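DraIII (Deinococcus radiophilus, PDB 4L0K) is a type II restriction endonuclease of the His-Me finger clan, and so cuts double-stranded DNA at a specific sequence, probably with a metal ion at its nuclease centre. Local coordinates at residues S10-A13 with P19-C22; L33-L38 with K51-A56; L81-L86 with K104-A109; A182-T185 with A191-V194. All blocks are in the same frame, centred on the assembly; numbering follows the deposited sequence.

Contact 1 of 4, residues S10-A13 with P19-C22; sequences SRTA and PHKC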
loop_
_atom_site.group_PDB
_atom_site.type_symbol
_atom_site.label_atom_id
_atom_site.label_comp_id
_atom_site.label_asym_id
_atom_site.label_seq_id
_atom_site.Cartn_x
_atom_site.Cartn_y
_atom_site.Cartn_z
ATOM N N SER A 10 -2.091 -26.999 25.698
ATOM C CA SER A 10 -2.863 -26.075 24.875
ATOM C C SER A 10 -4.151 -26.717 24.362
ATOM O O SER A 10 -4.320 -27.938 24.454
ATOM C CB SER A 10 -2.018 -25.589 23.694
ATOM O OG SER A 10 -1.668 -24.227 23.845
ATOM N N ARG A 11 -5.055 -25.883 23.841
ATOM C CA ARG A 11 -6.290 -26.342 23.200
ATOM C C ARG A 11 -6.342 -25.814 21.781
ATOM O O ARG A 11 -7.408 -25.681 21.186
ATOM C CB ARG A 11 -7.531 -25.879 23.959
ATOM C CG ARG A 11 -7.240 -25.062 25.194
ATOM C CD ARG A 11 -8.509 -24.852 26.005
ATOM N NE ARG A 11 -8.414 -25.484 27.317
ATOM C CZ ARG A 11 -8.104 -24.835 28.433
ATOM N NH1 ARG A 11 -7.861 -23.533 28.398
ATOM N NH2 ARG A 11 -8.038 -25.487 29.587
ATOM N N THR A 12 -5.162 -25.498 21.267
ATOM C CA THR A 12 -4.958 -25.003 19.915
ATOM C C THR A 12 -5.094 -26.160 18.911
ATOM O O THR A 12 -4.778 -27.315 19.251
ATOM C CB THR A 12 -3.530 -24.379 19.835
ATOM O OG1 THR A 12 -3.595 -22.955 20.015
ATOM C CG2 THR A 12 -2.881 -24.673 18.533
ATOM N N ALA A 13 -5.566 -25.872 17.693
ATOM C CA ALA A 13 -5.616 -26.900 16.647
ATOM C C ALA A 13 -4.231 -27.516 16.429
ATOM O O ALA A 13 -4.050 -28.740 16.539
ATOM C CB ALA A 13 -6.132 -26.324 15.357
ATOM N N PRO A 19 3.832 -29.469 18.950
ATOM C CA PRO A 19 3.917 -28.864 20.287
ATOM C C PRO A 19 4.137 -27.343 20.304
ATOM O O PRO A 19 4.892 -26.804 19.502
ATOM C CB PRO A 19 5.145 -29.558 20.892
ATOM C CG PRO A 19 6.041 -29.814 19.694
ATOM C CD PRO A 19 5.107 -30.087 18.533
ATOM N N HIS A 20 3.474 -26.662 21.230
ATOM C CA HIS A 20 3.912 -25.337 21.645
ATOM C C HIS A 20 4.998 -25.560 22.700
ATOM O O HIS A 20 4.891 -26.490 23.506
ATOM C CB HIS A 20 2.738 -24.539 22.223
ATOM C CG HIS A 20 1.632 -24.308 21.241
ATOM N ND1 HIS A 20 1.480 -23.121 20.554
ATOM C CD2 HIS A 20 0.643 -25.124 20.805
ATOM C CE1 HIS A 20 0.436 -23.211 19.748
ATOM N NE2 HIS A 20 -0.087 -24.419 19.878
ATOM N N LYS A 21 6.042 -24.734 22.702
ATOM C CA LYS A 21 7.189 -25.022 23.557
ATOM C C LYS A 21 7.383 -24.043 24.712
ATOM O O LYS A 21 7.081 -22.860 24.591
ATOM C CB LYS A 21 8.472 -25.128 22.727
ATOM C CG LYS A 21 8.352 -26.006 21.481
ATOM C CD LYS A 21 9.701 -26.079 20.764
ATOM C CE LYS A 21 9.561 -26.399 19.274
ATOM N NZ LYS A 21 10.877 -26.266 18.555
ATOM N N CYS A 22 7.885 -24.565 25.829
ATOM C CA CYS A 22 8.260 -23.781 27.010
ATOM C C CYS A 22 9.357 -22.784 26.608
ATOM O O CYS A 22 10.341 -23.165 25.975
ATOM C CB CYS A 22 8.775 -24.757 28.084
ATOM S SG CYS A 22 9.036 -24.248 29.819
#
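The imidazole of His20 meets Thr12 and Ser10, and these three side chains make up the whole of this small contact between the loop 10-13 and the short strand around residue 20. Its tight part lies at the NE2 corner of the ring. Methyl CG2 of Thr12 comes up to the ring edge, in plane with it, 3.1 Å from His20 NE2; that is rather close for a methyl and a nitrogen, so its exact value deserves caution. The hydroxyl OG1 of Thr12 keeps back, 3.8 Å from His20 NE2. The looser part belongs to exposed Ser10, whose OG sits over one face of the ring near its rim, 3.9 Å from His20 CD2, and finds its hydrogen bond just outside the two segments.

His20 CG lies opposite its own carbonyl carbon (chi1 -62°), which carries the ring to the loop, while ND1 is hydrogen-bonded to Glu34 OE2. Tyr14 meets the same ring edge-to-face, and Cys22 further along has its sulfur within disulfide distance of both Cys4 and Cys32, pairings that cannot hold at once. Histidine suits the place because its flat ring takes Thr12 at the edge and Ser10 over a face and, though buried, offers a nitrogen to Glu34. With a leucine here, Glu34 would probably lose one of its hydrogen-bonding mates and Thr12 the ring edge it rests on. Between loop and strand the chemistry is thus plain van der Waals contact, and the ring's polar anchor is Glu34, whose carboxylate is likely to favour a proton on ND1.

Contact 2 of 4, residues L33-L38 with K51-A56; sequences LEFPFL and KIVRDA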
loop_
_atom_site.group_PDB
_atom_site.type_symbol
_atom_site.label_atom_id
_atom_site.label_comp_id
_atom_site.label_asym_id
_atom_site.label_seq_id
_atom_site.Cartn_x
_atom_site.Cartn_y
_atom_site.Cartn_z
ATOM N N LEU A 33 5.618 -22.184 30.380
ATOM C CA LEU A 33 4.894 -21.180 29.581
ATOM C C LEU A 33 5.456 -20.904 28.169
ATOM O O LEU A 33 6.671 -20.925 27.934
ATOM C CB LEU A 33 4.834 -19.848 30.329
ATOM C CG LEU A 33 4.164 -19.722 31.690
ATOM C CD1 LEU A 33 4.885 -18.655 32.484
ATOM C CD2 LEU A 33 2.710 -19.350 31.532
ATOM N N GLU A 34 4.555 -20.606 27.238
ATOM C CA GLU A 34 4.950 -20.291 25.870
ATOM C C GLU A 34 5.442 -18.836 25.738
ATOM O O GLU A 34 6.415 -18.574 25.030
ATOM C CB GLU A 34 3.812 -20.577 24.868
ATOM C CG GLU A 34 4.282 -20.563 23.414
ATOM C CD GLU A 34 3.171 -20.782 22.400
ATOM O OE1 GLU A 34 1.992 -20.530 22.728
ATOM O OE2 GLU A 34 3.483 -21.201 21.262
ATOM N N PHE A 35 4.780 -17.901 26.424
ATOM C CA PHE A 35 5.162 -16.488 26.334
ATOM C C PHE A 35 5.429 -15.819 27.686
ATOM O O PHE A 35 4.748 -14.847 28.029
ATOM C CB PHE A 35 4.094 -15.687 25.566
ATOM C CG PHE A 35 3.884 -16.149 24.141
ATOM C CD1 PHE A 35 4.832 -15.879 23.160
ATOM C CD2 PHE A 35 2.736 -16.847 23.784
ATOM C CE1 PHE A 35 4.643 -16.312 21.847
ATOM C CE2 PHE A 35 2.533 -17.289 22.482
ATOM C CZ PHE A 35 3.488 -17.019 21.509
ATOM N N PRO A 36 6.423 -16.324 28.453
ATOM C CA PRO A 36 6.701 -15.799 29.801
ATOM C C PRO A 36 7.107 -14.321 29.796
ATOM O O PRO A 36 6.612 -13.531 30.607
ATOM C CB PRO A 36 7.864 -16.674 30.290
ATOM C CG PRO A 36 8.482 -17.251 29.042
ATOM C CD PRO A 36 7.333 -17.433 28.097
ATOM N N PHE A 37 7.972 -13.959 28.854
ATOM C CA PHE A 37 8.423 -12.575 28.661
ATOM C C PHE A 37 7.307 -11.579 28.326
ATOM O O PHE A 37 7.538 -10.372 28.311
ATOM C CB PHE A 37 9.516 -12.534 27.588
ATOM C CG PHE A 37 9.115 -13.187 26.292
ATOM C CD1 PHE A 37 9.176 -14.567 26.142
ATOM C CD2 PHE A 37 8.664 -12.421 25.223
ATOM C CE1 PHE A 37 8.796 -15.170 24.957
ATOM C CE2 PHE A 37 8.281 -13.025 24.039
ATOM C CZ PHE A 37 8.354 -14.396 23.905
ATOM N N LEU A 38 6.101 -12.074 28.059
ATOM C CA LEU A 38 4.963 -11.189 27.817
ATOM C C LEU A 38 4.000 -11.041 29.002
ATOM O O LEU A 38 3.072 -10.215 28.945
ATOM C CB LEU A 38 4.202 -11.604 26.561
ATOM C CG LEU A 38 4.836 -11.086 25.260
ATOM C CD1 LEU A 38 4.227 -11.758 24.064
ATOM C CD2 LEU A 38 4.684 -9.580 25.172
ATOM N N LYS A 51 -1.073 -8.027 20.169
ATOM C CA LYS A 51 -0.606 -7.657 18.836
ATOM C C LYS A 51 0.801 -8.191 18.561
ATOM O O LYS A 51 1.088 -8.636 17.456
ATOM C CB LYS A 51 -0.691 -6.144 18.589
ATOM C CG LYS A 51 -2.063 -5.684 18.075
ATOM C CD LYS A 51 -2.084 -4.197 17.717
ATOM C CE LYS A 51 -2.817 -3.361 18.762
ATOM N NZ LYS A 51 -4.290 -3.348 18.526
ATOM N N ILE A 52 1.672 -8.155 19.565
ATOM C CA ILE A 52 2.997 -8.778 19.432
ATOM C C ILE A 52 2.878 -10.287 19.126
ATOM O O ILE A 52 3.447 -10.772 18.139
ATOM C CB ILE A 52 3.890 -8.534 20.676
ATOM C CG1 ILE A 52 4.402 -7.095 20.653
ATOM C CG2 ILE A 52 5.057 -9.530 20.711
ATOM C CD1 ILE A 52 4.973 -6.610 21.970
ATOM N N VAL A 53 2.128 -11.021 19.948
ATOM C CA VAL A 53 1.891 -12.437 19.629
ATOM C C VAL A 53 1.345 -12.650 18.203
ATOM O O VAL A 53 1.927 -13.403 17.431
ATOM C CB VAL A 53 0.984 -13.154 20.670
ATOM C CG1 VAL A 53 0.565 -14.536 20.160
ATOM C CG2 VAL A 53 1.705 -13.275 21.993
ATOM N N ARG A 54 0.263 -11.962 17.848
ATOM C CA ARG A 54 -0.322 -12.076 16.494
ATOM C C ARG A 54 0.664 -11.783 15.350
ATOM O O ARG A 54 0.784 -12.571 14.414
ATOM C CB ARG A 54 -1.560 -11.183 16.370
ATOM C CG ARG A 54 -2.206 -11.150 14.984
ATOM C CD ARG A 54 -1.948 -9.811 14.278
ATOM N NE ARG A 54 -2.943 -8.807 14.636
ATOM C CZ ARG A 54 -2.756 -7.486 14.592
ATOM N NH1 ARG A 54 -1.590 -6.951 14.219
ATOM N NH2 ARG A 54 -3.754 -6.692 14.942
ATOM N N ASP A 55 1.364 -10.652 15.424
ATOM C CA ASP A 55 2.328 -10.293 14.379
ATOM C C ASP A 55 3.484 -11.278 14.327
ATOM O O ASP A 55 4.020 -11.537 13.266
ATOM C CB ASP A 55 2.877 -8.868 14.566
ATOM C CG ASP A 55 1.845 -7.811 14.288
ATOM O OD1 ASP A 55 0.736 -8.187 13.852
ATOM O OD2 ASP A 55 2.149 -6.607 14.473
ATOM N N ALA A 56 3.862 -11.833 15.475
ATOM C CA ALA A 56 4.952 -12.804 15.505
ATOM C C ALA A 56 4.556 -14.157 14.924
ATOM O O ALA A 56 5.371 -14.826 14.283
ATOM C CB ALA A 56 5.468 -12.978 16.907
#
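Val53 and Phe35 meet because of how each is turned about its first torsion. In Val53, CG1 is anti to the backbone N (chi1 170°) and CG2 falls beside that N, which brings both methyls against the 33-38 loop. Phe35 holds CG beside its own backbone N (chi1 -61°) and presents a ring face to the helix. Val53 CG2 then stands over the middle of that face, 3.9 Å from the centroid of the Phe35 ring and only 3° off its normal, a CH-pi contact, while Val53 CG1 reaches toward the rim, 4.1 Å from Phe35 CZ. The opposite face carries CG of Glu34, and Phe37 CZ lies in plane at the ring edge.

Leu38 completes the patch with a single methyl: its CD1 is 3.6 Å from Val53 CG2 and 4.1 Å from Ile52 CG2, lodging against neighbouring branched side chains. Leu38 and Phe37 also touch helix 112-126. Compact branched residues suit a helix face that must meet a flat ring closely. With only apolar groups across it, the contact rests on shape and on excluding water, and a methyl centred on the ring adds a modest dispersion term.

Contact 3 of 4, residues L81-L86 with K104-A109; sequences LDDDIL and KIREKA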
loop_
_atom_site.group_PDB
_atom_site.type_symbol
_atom_site.label_atom_id
_atom_site.label_comp_id
_atom_site.label_asym_id
_atom_site.label_seq_id
_atom_site.Cartn_x
_atom_site.Cartn_y
_atom_site.Cartn_z
ATOM N N LEU A 81 3.771 -25.617 6.301
ATOM C CA LEU A 81 3.546 -27.054 6.099
ATOM C C LEU A 81 3.067 -27.372 4.682
ATOM O O LEU A 81 2.347 -26.577 4.063
ATOM C CB LEU A 81 2.562 -27.578 7.140
ATOM C CG LEU A 81 3.037 -27.346 8.577
ATOM C CD1 LEU A 81 1.943 -27.655 9.597
ATOM C CD2 LEU A 81 4.287 -28.159 8.885
ATOM N N ASP A 82 3.490 -28.522 4.156
ATOM C CA ASP A 82 3.129 -28.923 2.788
ATOM C C ASP A 82 1.640 -29.260 2.676
ATOM O O ASP A 82 1.006 -29.581 3.686
ATOM C CB ASP A 82 3.980 -30.106 2.300
ATOM C CG ASP A 82 3.561 -31.429 2.914
ATOM O OD1 ASP A 82 2.448 -31.913 2.601
ATOM O OD2 ASP A 82 4.355 -31.999 3.697
ATOM N N ASP A 83 1.105 -29.187 1.453
ATOM C CA ASP A 83 -0.304 -29.487 1.169
ATOM C C ASP A 83 -0.857 -30.800 1.783
ATOM O O ASP A 83 -1.998 -30.824 2.244
ATOM C CB ASP A 83 -0.565 -29.479 -0.341
ATOM C CG ASP A 83 -0.353 -28.110 -0.971
ATOM O OD1 ASP A 83 -0.318 -28.022 -2.219
ATOM O OD2 ASP A 83 -0.215 -27.120 -0.224
ATOM N N ASP A 84 -0.066 -31.876 1.801
ATOM C CA ASP A 84 -0.564 -33.166 2.309
ATOM C C ASP A 84 -0.829 -33.091 3.802
ATOM O O ASP A 84 -1.819 -33.644 4.294
ATOM C CB ASP A 84 0.419 -34.316 2.041
ATOM C CG ASP A 84 0.944 -34.329 0.614
ATOM O OD1 ASP A 84 0.122 -34.174 -0.313
ATOM O OD2 ASP A 84 2.182 -34.480 0.425
ATOM N N ILE A 85 0.071 -32.423 4.523
ATOM C CA ILE A 85 -0.077 -32.262 5.968
ATOM C C ILE A 85 -1.214 -31.292 6.314
ATOM O O ILE A 85 -1.943 -31.491 7.292
ATOM C CB ILE A 85 1.257 -31.836 6.631
ATOM C CG1 ILE A 85 2.229 -33.019 6.644
ATOM C CG2 ILE A 85 1.026 -31.308 8.053
ATOM C CD1 ILE A 85 3.609 -32.683 7.138
ATOM N N LEU A 86 -1.369 -30.250 5.503
ATOM C CA LEU A 86 -2.482 -29.323 5.675
ATOM C C LEU A 86 -3.821 -30.060 5.509
ATOM O O LEU A 86 -4.691 -29.989 6.384
ATOM C CB LEU A 86 -2.375 -28.136 4.702
ATOM C CG LEU A 86 -1.211 -27.163 4.952
ATOM C CD1 LEU A 86 -1.246 -26.016 3.998
ATOM C CD2 LEU A 86 -1.195 -26.660 6.382
ATOM N N LYS A 104 0.297 -16.271 -1.467
ATOM C CA LYS A 104 0.420 -15.380 -0.315
ATOM C C LYS A 104 0.585 -16.134 1.017
ATOM O O LYS A 104 1.395 -15.726 1.891
ATOM C CB LYS A 104 -0.736 -14.374 -0.281
ATOM C CG LYS A 104 -0.462 -13.161 -1.161
ATOM C CD LYS A 104 -1.731 -12.519 -1.689
ATOM C CE LYS A 104 -1.393 -11.474 -2.746
ATOM N NZ LYS A 104 -2.612 -10.862 -3.343
ATOM N N ILE A 105 -0.159 -17.239 1.158
ATOM C CA ILE A 105 0.008 -18.106 2.324
ATOM C C ILE A 105 1.476 -18.551 2.462
ATOM O O ILE A 105 2.063 -18.436 3.538
ATOM C CB ILE A 105 -0.920 -19.326 2.287
ATOM C CG1 ILE A 105 -2.347 -18.915 2.635
ATOM C CG2 ILE A 105 -0.479 -20.363 3.304
ATOM C CD1 ILE A 105 -3.381 -19.982 2.304
ATOM N N ARG A 106 2.072 -19.024 1.366
ATOM C CA ARG A 106 3.473 -19.446 1.392
ATOM C C ARG A 106 4.421 -18.275 1.643
ATOM O O ARG A 106 5.483 -18.438 2.246
ATOM C CB ARG A 106 3.861 -20.145 0.091
ATOM C CG ARG A 106 3.072 -21.436 -0.182
ATOM C CD ARG A 106 2.741 -22.215 1.090
ATOM N NE ARG A 106 2.277 -23.570 0.787
ATOM C CZ ARG A 106 2.065 -24.493 1.716
ATOM N NH1 ARG A 106 2.258 -24.200 2.993
ATOM N NH2 ARG A 106 1.660 -25.703 1.381
ATOM N N GLU A 107 4.026 -17.098 1.171
ATOM C CA GLU A 107 4.832 -15.894 1.300
ATOM C C GLU A 107 5.007 -15.569 2.761
ATOM O O GLU A 107 6.048 -15.059 3.160
ATOM C CB GLU A 107 4.144 -14.722 0.608
ATOM C CG GLU A 107 5.035 -13.904 -0.273
ATOM C CD GLU A 107 4.273 -12.782 -0.929
ATOM O OE1 GLU A 107 4.308 -11.654 -0.392
ATOM O OE2 GLU A 107 3.629 -13.030 -1.972
ATOM N N LYS A 108 3.983 -15.874 3.557
ATOM C CA LYS A 108 4.065 -15.602 4.998
ATOM C C LYS A 108 4.641 -16.721 5.900
ATOM O O LYS A 108 4.625 -16.594 7.135
ATOM C CB LYS A 108 2.696 -15.156 5.536
ATOM C CG LYS A 108 2.250 -13.767 5.061
ATOM C CD LYS A 108 3.265 -12.694 5.449
ATOM C CE LYS A 108 2.640 -11.303 5.464
ATOM N NZ LYS A 108 1.936 -11.012 6.749
ATOM N N ALA A 109 5.166 -17.793 5.309
ATOM C CA ALA A 109 5.615 -18.954 6.107
ATOM C C ALA A 109 6.874 -18.696 6.933
ATOM O O ALA A 109 7.773 -17.992 6.500
ATOM C CB ALA A 109 5.816 -20.183 5.219
#
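Arg106 reaches the 81-86 segment with the end of its guanidinium, and its bonds fall into two kinds. The first are hydrogen bonds to a backbone carbonyl: NH1 and NH2 converge on Leu81 O, at 2.6 Å from NH1 and 2.9 Å from NH2. NH1 is also bonded to Ala79 O. The second kind is ionic. Arg106 NH2 lies 2.8 Å from Asp83 OD2 in a salt bridge whose hydrogen bond is weak (N-H...O 121°), although the carboxylate and guanidinium planes are just 10° apart. Asp83 OD1 pairs with Arg102, one turn earlier on helix 99-107. Methyl CD1 of Leu86 adds van der Waals contact, 3.9 Å from Arg106 NH2.

A bend at chi2 (-35°), then an extended run, turns the chain across to 81-86. Arginine suits the place because one flat cation can serve a carbonyl and a carboxylate together. A methionine in its place would probably leave Leu81 O without its two donors and Asp83 OD2 without its counter-charge.

OD1 of Asp82 accepts from Ile85 N (3.1 Å) and, weakly, Asp84 N. The grip thus falls on an N-capped helix start, where a second helix's arginine ties down the carbonyl before the cap and a first-turn acid.

Contact 4 of 4, residues A182-T185 with A191-V194; sequences AHKT and AENV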
loop_
_atom_site.group_PDB
_atom_site.type_symbol
_atom_site.label_atom_id
_atom_site.label_comp_id
_atom_site.label_asym_id
_atom_site.label_seq_id
_atom_site.Cartn_x
_atom_site.Cartn_y
_atom_site.Cartn_z
ATOM N N ALA A 182 7.645 -4.197 11.247
ATOM C CA ALA A 182 8.425 -4.039 10.032
ATOM C C ALA A 182 9.404 -5.183 9.833
ATOM O O ALA A 182 9.910 -5.775 10.805
ATOM C CB ALA A 182 9.164 -2.709 10.052
ATOM N N HIS A 183 9.657 -5.464 8.559
ATOM C CA HIS A 183 10.697 -6.370 8.106
ATOM C C HIS A 183 11.726 -5.598 7.307
ATOM O O HIS A 183 11.434 -5.100 6.220
ATOM C CB HIS A 183 10.083 -7.481 7.255
ATOM C CG HIS A 183 9.148 -8.351 8.026
ATOM N ND1 HIS A 183 7.854 -7.974 8.319
ATOM C CD2 HIS A 183 9.338 -9.548 8.627
ATOM C CE1 HIS A 183 7.277 -8.915 9.040
ATOM N NE2 HIS A 183 8.154 -9.884 9.240
ATOM N N LYS A 184 12.934 -5.501 7.854
ATOM C CA LYS A 184 13.991 -4.688 7.255
ATOM C C LYS A 184 14.344 -5.180 5.859
ATOM O O LYS A 184 14.658 -4.390 4.975
ATOM C CB LYS A 184 15.246 -4.689 8.131
ATOM C CG LYS A 184 15.081 -4.035 9.476
ATOM C CD LYS A 184 16.307 -4.321 10.360
ATOM C CE LYS A 184 15.934 -4.271 11.838
ATOM N NZ LYS A 184 17.113 -4.588 12.701
ATOM N N THR A 185 14.322 -6.495 5.684
ATOM C CA THR A 185 14.509 -7.099 4.380
ATOM C C THR A 185 13.275 -7.946 4.138
ATOM O O THR A 185 12.853 -8.673 5.031
ATOM C CB THR A 185 15.784 -7.965 4.335
ATOM O OG1 THR A 185 16.926 -7.117 4.191
ATOM C CG2 THR A 185 15.743 -8.946 3.164
ATOM N N ALA A 191 14.339 -12.630 14.496
ATOM C CA ALA A 191 14.586 -11.568 15.467
ATOM C C ALA A 191 15.333 -10.383 14.880
ATOM O O ALA A 191 14.999 -9.235 15.167
ATOM C CB ALA A 191 15.349 -12.100 16.667
ATOM N N GLU A 192 16.340 -10.672 14.068
ATOM C CA GLU A 192 17.274 -9.657 13.624
ATOM C C GLU A 192 16.592 -8.729 12.634
ATOM O O GLU A 192 16.845 -7.530 12.617
ATOM C CB GLU A 192 18.511 -10.308 12.984
ATOM C CG GLU A 192 19.635 -9.330 12.619
ATOM C CD GLU A 192 19.385 -8.584 11.312
ATOM O OE1 GLU A 192 18.945 -9.229 10.333
ATOM O OE2 GLU A 192 19.611 -7.352 11.266
ATOM N N ASN A 193 15.715 -9.303 11.826
ATOM C CA ASN A 193 15.109 -8.593 10.718
ATOM C C ASN A 193 13.886 -7.759 11.095
ATOM O O ASN A 193 13.389 -7.000 10.263
ATOM C CB ASN A 193 14.736 -9.586 9.613
ATOM C CG ASN A 193 14.450 -8.903 8.286
ATOM O OD1 ASN A 193 15.208 -8.038 7.847
ATOM N ND2 ASN A 193 13.331 -9.267 7.657
ATOM N N VAL A 194 13.382 -7.883 12.324
ATOM C CA VAL A 194 12.106 -7.214 12.629
ATOM C C VAL A 194 12.203 -6.011 13.545
ATOM O O VAL A 194 13.156 -5.875 14.313
ATOM C CB VAL A 194 11.020 -8.173 13.172
ATOM C CG1 VAL A 194 10.607 -9.155 12.085
ATOM C CG2 VAL A 194 11.503 -8.885 14.456
HETATM O O HOH W 1 15.390 -3.832 15.063
#
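Two antiparallel strands, 179-183 and 194-198, followed by helix 199-205 give the beta-beta-alpha order expected of the His-Me finger clan, and this contact closes the loop end of that hairpin. His183 and Val194 form an antiparallel non-hydrogen-bonded pair with both side chains on the same face of the sheet; they lie side by side, His183 CD2 3.7 Å from Val194 CG1. Next to them Lys184 N gives a nearly straight bond to Asn193 O (2.9 Å, 176°).

Asn193 then takes hold of the other strand's exit with its side chain. With CG anti to the backbone N (chi1 -164°), its amide reaches Thr185: OD1 accepts from Thr185 N at 2.8 Å, and ND2 donates to Thr185 O at 2.7 Å. Both bonds lie in their carbonyl planes on lone pairs, which fixes the amide's rotation, and ND2 is also bonded to Leu188 O within the loop. Asparagine suits the place because its short amide offers a donor and an acceptor side by side, as backbone does; an asparagine bracing this loop recalls the HNH endonucleases.

On the more open side, the extended chain of Lys184 brings NZ to Glu192 O (3.0 Å), while the pairing with Glu192 OE2 is long. A water bridges Lys184 NZ to Val194 O.

Around the hairpin, His183 NE2 bonds to His189 ND1 in the connecting loop, Val194 packs on Val118 and Leu122, and Lys121 of that same helix 112-126 binds the carbonyls of Ala191 and Val194.

In the fold
Contacts 2 and 4 lie nearer the middle of the chain, about 9 Å from its centre, and both back onto helix 112-126; contact 3 is a surface contact and contact 1 a partly buried one at the periphery. Chemistry follows place. Contact 2 joins a loop to helix 46-57 by apolar side chains alone, contact 4 stitches a hairpin with backbone and amide bonds and a lysine, and contact 3 ties one helix to the start of another through an arginine serving carbonyl and carboxylate. Contact 1 resembles contact 2 in relying on van der Waals touch, and the two are joined through the Glu34-His20 pair. Contacts 2 and 4 come within about 6 Å at their nearest atoms without touching.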